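Probable enoyl-CoA hydratase/isomerase (Pseudomonas aeruginosa PAO1, PDB 5YLO) probably acts as a Delta3,Delta2-enoyl-CoA isomerase of the crotonase-like family, moving double bonds in the metabolism of unsaturated fatty acids. Local coordinates at residues A148-H151 against L152-L156; A221-L225 against A226-R230. One frame throughout, in Å; residues are numbered along the deposited sequence.

In the fold
Contact 1 lies within helix 146-156, and contact 2 comes later in the chain, where the loop after helix 207-220 turns into helix 225-232. Within one chain their centres are 22 Å apart and their nearest atoms about 6 Å, so they do not touch. In the trimer, however, they are complementary: residues of contact 1 meet the 220-228 region of the second subunit, while contact 2 offers the matching surface to the third. In one such link the indole of Trp150 meets the loop of contact 2 in another subunit. Neither contact includes a strand of the six-stranded sheet; both belong to the helices and the connecting loop through which the subunits of this crotonase-like protein meet.

Contact 1: residues A148-H151 against L152-L156; sequences ASWH and LPRLL
NH1 of Arg154 donates to Trp150 O, one turn back, at 2.9 Å, and water 1 accepts weakly from the same nitrogen. The carbonyl oxygen lies near the guanidinium plane and the N-H points fairly straight at it (159°), consistent with that plane being held flat over the indole. The group stacks at 14° to the ring, with Arg154 CZ 3.5 Å from the centroid of the five-membered ring of Trp150, a cation-pi contact. Arg154 CD sits over the six-membered ring, 3.8 Å from its centroid, as a CH-pi contact. Trp150 has CG anti to its backbone N (chi1 -167°), which swings the indole along the helix under the arginine. Pro153 kinks helix 146-156 here: its N has no hydrogen for Ser149 O, which instead accepts from water 1 at 2.7 Å, while Pro153 CG rests 3.2 Å from Ser149 O. The helix bonds continue around this gap, Leu152 N to Ala148 O (2.8 Å) and Leu155 N to His151 O (3.1 Å). Two further donors reach the second subunit: Trp150 NE1 to Arg223 O and Arg154 NH2 to Gly220 O, both of that subunit.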
loop_
_atom_site.group_PDB
_atom_site.type_symbol
_atom_site.label_atom_id
_atom_site.label_comp_id
_atom_site.label_asym_id
_atom_site.label_seq_id
_atom_site.Cartn_x
_atom_site.Cartn_y
_atom_site.Cartn_z
ATOM N N ALA A 148 -9.516 -7.022 -11.023
ATOM C CA ALA A 148 -8.806 -5.758 -11.183
ATOM C C ALA A 148 -9.030 -4.848 -9.980
ATOM O O ALA A 148 -8.080 -4.276 -9.431
ATOM C CB ALA A 148 -9.245 -5.067 -12.474
ATOM N N SER A 149 -10.286 -4.719 -9.540
ATOM C CA SER A 149 -10.597 -3.875 -8.390
ATOM C C SER A 149 -10.009 -4.419 -7.097
ATOM O O SER A 149 -9.954 -3.693 -6.099
ATOM C CB SER A 149 -12.111 -3.722 -8.243
ATOM O OG SER A 149 -12.704 -4.955 -7.874
ATOM N N TRP A 150 -9.569 -5.675 -7.089
ATOM C CA TRP A 150 -8.898 -6.228 -5.922
ATOM C C TRP A 150 -7.385 -6.117 -6.033
ATOM O O TRP A 150 -6.721 -5.734 -5.065
ATOM C CB TRP A 150 -9.304 -7.691 -5.724
ATOM C CG TRP A 150 -8.913 -8.255 -4.385
ATOM C CD1 TRP A 150 -9.676 -8.284 -3.250
ATOM C CD2 TRP A 150 -7.666 -8.872 -4.045
ATOM N NE1 TRP A 150 -8.980 -8.880 -2.227
ATOM C CE2 TRP A 150 -7.744 -9.250 -2.688
ATOM C CE3 TRP A 150 -6.491 -9.142 -4.754
ATOM C CZ2 TRP A 150 -6.691 -9.883 -2.028
ATOM C CZ3 TRP A 150 -5.448 -9.769 -4.096
ATOM C CH2 TRP A 150 -5.555 -10.134 -2.747
ATOM N N HIS A 151 -6.829 -6.426 -7.206
ATOM C CA HIS A 151 -5.381 -6.395 -7.390
ATOM C C HIS A 151 -4.857 -4.972 -7.530
ATOM O O HIS A 151 -3.913 -4.581 -6.835
ATOM C CB HIS A 151 -4.993 -7.212 -8.623
ATOM C CG HIS A 151 -5.036 -8.692 -8.410
ATOM N ND1 HIS A 151 -4.145 -9.348 -7.589
ATOM C CD2 HIS A 151 -5.853 -9.645 -8.916
ATOM C CE1 HIS A 151 -4.414 -10.641 -7.594
ATOM N NE2 HIS A 151 -5.447 -10.847 -8.391
ATOM N N LEU A 152 -5.458 -4.189 -8.429
ATOM C CA LEU A 152 -4.872 -2.908 -8.820
ATOM C C LEU A 152 -4.673 -1.942 -7.659
ATOM O O LEU A 152 -3.586 -1.345 -7.568
ATOM C CB LEU A 152 -5.715 -2.276 -9.933
ATOM C CG LEU A 152 -5.681 -2.989 -11.284
ATOM C CD1 LEU A 152 -6.511 -2.228 -12.307
ATOM C CD2 LEU A 152 -4.245 -3.151 -11.757
ATOM N N PRO A 153 -5.639 -1.725 -6.758
ATOM C CA PRO A 153 -5.366 -0.807 -5.637
ATOM C C PRO A 153 -4.265 -1.298 -4.713
ATOM O O PRO A 153 -3.563 -0.477 -4.107
ATOM C CB PRO A 153 -6.719 -0.722 -4.914
ATOM C CG PRO A 153 -7.416 -1.988 -5.276
ATOM C CD PRO A 153 -7.015 -2.252 -6.697
ATOM N N ARG A 154 -4.087 -2.616 -4.594
ATOM C CA ARG A 154 -3.054 -3.149 -3.714
ATOM C C ARG A 154 -1.660 -2.976 -4.306
ATOM O O ARG A 154 -0.691 -2.797 -3.560
ATOM C CB ARG A 154 -3.336 -4.622 -3.418
ATOM C CG ARG A 154 -4.509 -4.841 -2.479
ATOM C CD ARG A 154 -4.900 -6.306 -2.388
ATOM N NE ARG A 154 -5.761 -6.542 -1.234
ATOM C CZ ARG A 154 -7.077 -6.360 -1.229
ATOM N NH1 ARG A 154 -7.701 -5.945 -2.325
ATOM N NH2 ARG A 154 -7.773 -6.594 -0.124
ATOM N N LEU A 155 -1.538 -3.019 -5.631
ATOM C CA LEU A 155 -0.248 -2.852 -6.287
ATOM C C LEU A 155 0.065 -1.401 -6.625
ATOM O O LEU A 155 1.238 -1.008 -6.605
ATOM C CB LEU A 155 -0.199 -3.687 -7.570
ATOM C CG LEU A 155 -0.367 -5.199 -7.438
ATOM C CD1 LEU A 155 -0.654 -5.818 -8.798
ATOM C CD2 LEU A 155 0.874 -5.822 -6.821
ATOM N N LEU A 156 -0.953 -0.597 -6.933
ATOM C CA LEU A 156 -0.758 0.734 -7.487
ATOM C C LEU A 156 -1.219 1.867 -6.582
ATOM O O LEU A 156 -0.916 3.027 -6.880
ATOM C CB LEU A 156 -1.498 0.866 -8.829
ATOM C CG LEU A 156 -0.952 0.301 -10.145
ATOM C CD1 LEU A 156 0.045 -0.837 -9.949
ATOM C CD2 LEU A 156 -2.115 -0.135 -11.034
HETATM O O HOH W 1 -9.816 -3.849 -3.424
#

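Contact 2: residues A221-L225 against A226-R230; sequences AGRSL and AEQLR
Residues 221-224 run as a loop into helix 225-232, whose first turns are set by Gln228 N donating to Ser224 O at 2.9 Å and Leu229 N to Leu225 O at the same 2.9 Å. Water 2 takes the amide of Ala226, 2.7 Å from its N, at the start of the helix where no earlier turn supplies an acceptor. Ser224 OG lies between the backbone N and the carbonyl carbon (chi1 68°), a position from which it reaches forward to the first helical turn and accepts from Glu227 N at 3.2 Å, almost straight (168°). The carboxylate answers: Glu227 OE1 receives Ser224 N in a weak bond of 3.4 Å, and its other oxygen, OE2, makes a salt bridge with Arg230 NH1. Glu227 OE1 also lies against Arg223 CB. The arginine chain, bent at its second and third torsions, runs forward beside the first turn, bringing NH1 to Gln228 OE1 at 2.9 Å with guanidinium and amide planes 68° apart. NE2 of the same amide donates to Leu216 O, so Gln228 ties both Arg223 and the preceding helix 207-220 to this turn. Leu225 CD1 meets Leu229 CG at 4.1 Å on a buried side facing the third subunit, where Leu225 packs on His97 of that subunit. The reciprocal bonds of Ser224 and Glu227 form a capping box, with Ser224 as the N-cap residue.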
loop_
_atom_site.group_PDB
_atom_site.type_symbol
_atom_site.label_atom_id
_atom_site.label_comp_id
_atom_site.label_asym_id
_atom_site.label_seq_id
_atom_site.Cartn_x
_atom_site.Cartn_y
_atom_site.Cartn_z
ATOM N N ALA A 221 -2.304 -10.078 5.614
ATOM C CA ALA A 221 -3.035 -8.887 5.192
ATOM C C ALA A 221 -4.321 -8.672 5.979
ATOM O O ALA A 221 -4.770 -7.528 6.098
ATOM C CB ALA A 221 -3.350 -8.969 3.699
ATOM N N GLY A 222 -4.912 -9.728 6.529
ATOM C CA GLY A 222 -6.166 -9.626 7.239
ATOM C C GLY A 222 -6.086 -9.663 8.746
ATOM O O GLY A 222 -7.131 -9.620 9.404
ATOM N N ARG A 223 -4.888 -9.736 9.323
ATOM C CA ARG A 223 -4.733 -9.780 10.769
ATOM C C ARG A 223 -3.668 -8.783 11.211
ATOM O O ARG A 223 -2.840 -8.329 10.417
ATOM C CB ARG A 223 -4.381 -11.196 11.254
ATOM C CG ARG A 223 -2.916 -11.549 11.146
ATOM C CD ARG A 223 -2.672 -12.683 10.167
ATOM N NE ARG A 223 -3.322 -13.933 10.554
ATOM C CZ ARG A 223 -2.860 -15.139 10.237
ATOM N NH1 ARG A 223 -1.734 -15.263 9.546
ATOM N NH2 ARG A 223 -3.514 -16.226 10.622
ATOM N N SER A 224 -3.708 -8.440 12.497
ATOM C CA SER A 224 -2.749 -7.507 13.065
ATOM C C SER A 224 -1.370 -8.159 13.147
ATOM O O SER A 224 -1.189 -9.343 12.846
ATOM C CB SER A 224 -3.212 -7.043 14.444
ATOM O OG SER A 224 -3.162 -8.105 15.382
ATOM N N LEU A 225 -0.378 -7.373 13.564
ATOM C CA LEU A 225 0.954 -7.936 13.751
ATOM C C LEU A 225 0.958 -8.953 14.884
ATOM O O LEU A 225 1.544 -10.034 14.752
ATOM C CB LEU A 225 1.973 -6.829 14.017
ATOM C CG LEU A 225 3.388 -7.313 14.348
ATOM C CD1 LEU A 225 4.008 -8.063 13.178
ATOM C CD2 LEU A 225 4.269 -6.152 14.768
ATOM N N ALA A 226 0.299 -8.632 16.001
ATOM C CA ALA A 226 0.265 -9.560 17.128
ATOM C C ALA A 226 -0.397 -10.876 16.738
ATOM O O ALA A 226 0.081 -11.955 17.112
ATOM C CB ALA A 226 -0.461 -8.927 18.312
ATOM N N GLU A 227 -1.497 -10.808 15.985
ATOM C CA GLU A 227 -2.139 -12.028 15.501
ATOM C C GLU A 227 -1.211 -12.808 14.578
ATOM O O GLU A 227 -1.092 -14.034 14.691
ATOM C CB GLU A 227 -3.438 -11.688 14.775
ATOM C CG GLU A 227 -4.553 -11.194 15.664
ATOM C CD GLU A 227 -5.891 -11.200 14.955
ATOM O OE1 GLU A 227 -6.074 -10.393 14.019
ATOM O OE2 GLU A 227 -6.754 -12.020 15.329
ATOM N N GLN A 228 -0.556 -12.110 13.647
ATOM C CA GLN A 228 0.366 -12.770 12.729
ATOM C C GLN A 228 1.450 -13.524 13.488
ATOM O O GLN A 228 1.805 -14.652 13.125
ATOM C CB GLN A 228 0.982 -11.737 11.783
ATOM C CG GLN A 228 2.038 -12.286 10.829
ATOM C CD GLN A 228 1.454 -12.790 9.521
ATOM O OE1 GLN A 228 0.331 -13.289 9.479
ATOM N NE2 GLN A 228 2.218 -12.655 8.442
ATOM N N LEU A 229 1.975 -12.924 14.559
ATOM C CA LEU A 229 3.010 -13.589 15.344
ATOM C C LEU A 229 2.447 -14.784 16.104
ATOM O O LEU A 229 3.117 -15.816 16.228
ATOM C CB LEU A 229 3.665 -12.592 16.300
ATOM C CG LEU A 229 4.331 -11.377 15.645
ATOM C CD1 LEU A 229 5.052 -10.520 16.675
ATOM C CD2 LEU A 229 5.284 -11.811 14.544
ATOM N N ARG A 230 1.220 -14.666 16.623
ATOM C CA ARG A 230 0.577 -15.817 17.253
ATOM C C ARG A 230 0.395 -16.955 16.259
ATOM O O ARG A 230 0.632 -18.122 16.590
ATOM C CB ARG A 230 -0.780 -15.420 17.842
ATOM C CG ARG A 230 -0.718 -14.601 19.115
ATOM C CD ARG A 230 -2.105 -14.439 19.737
ATOM N NE ARG A 230 -3.068 -13.831 18.819
ATOM C CZ ARG A 230 -4.194 -14.414 18.415
ATOM N NH1 ARG A 230 -5.009 -13.785 17.579
ATOM N NH2 ARG A 230 -4.516 -15.622 18.858
HETATM O O HOH W 2 -0.614 -6.106 16.505
#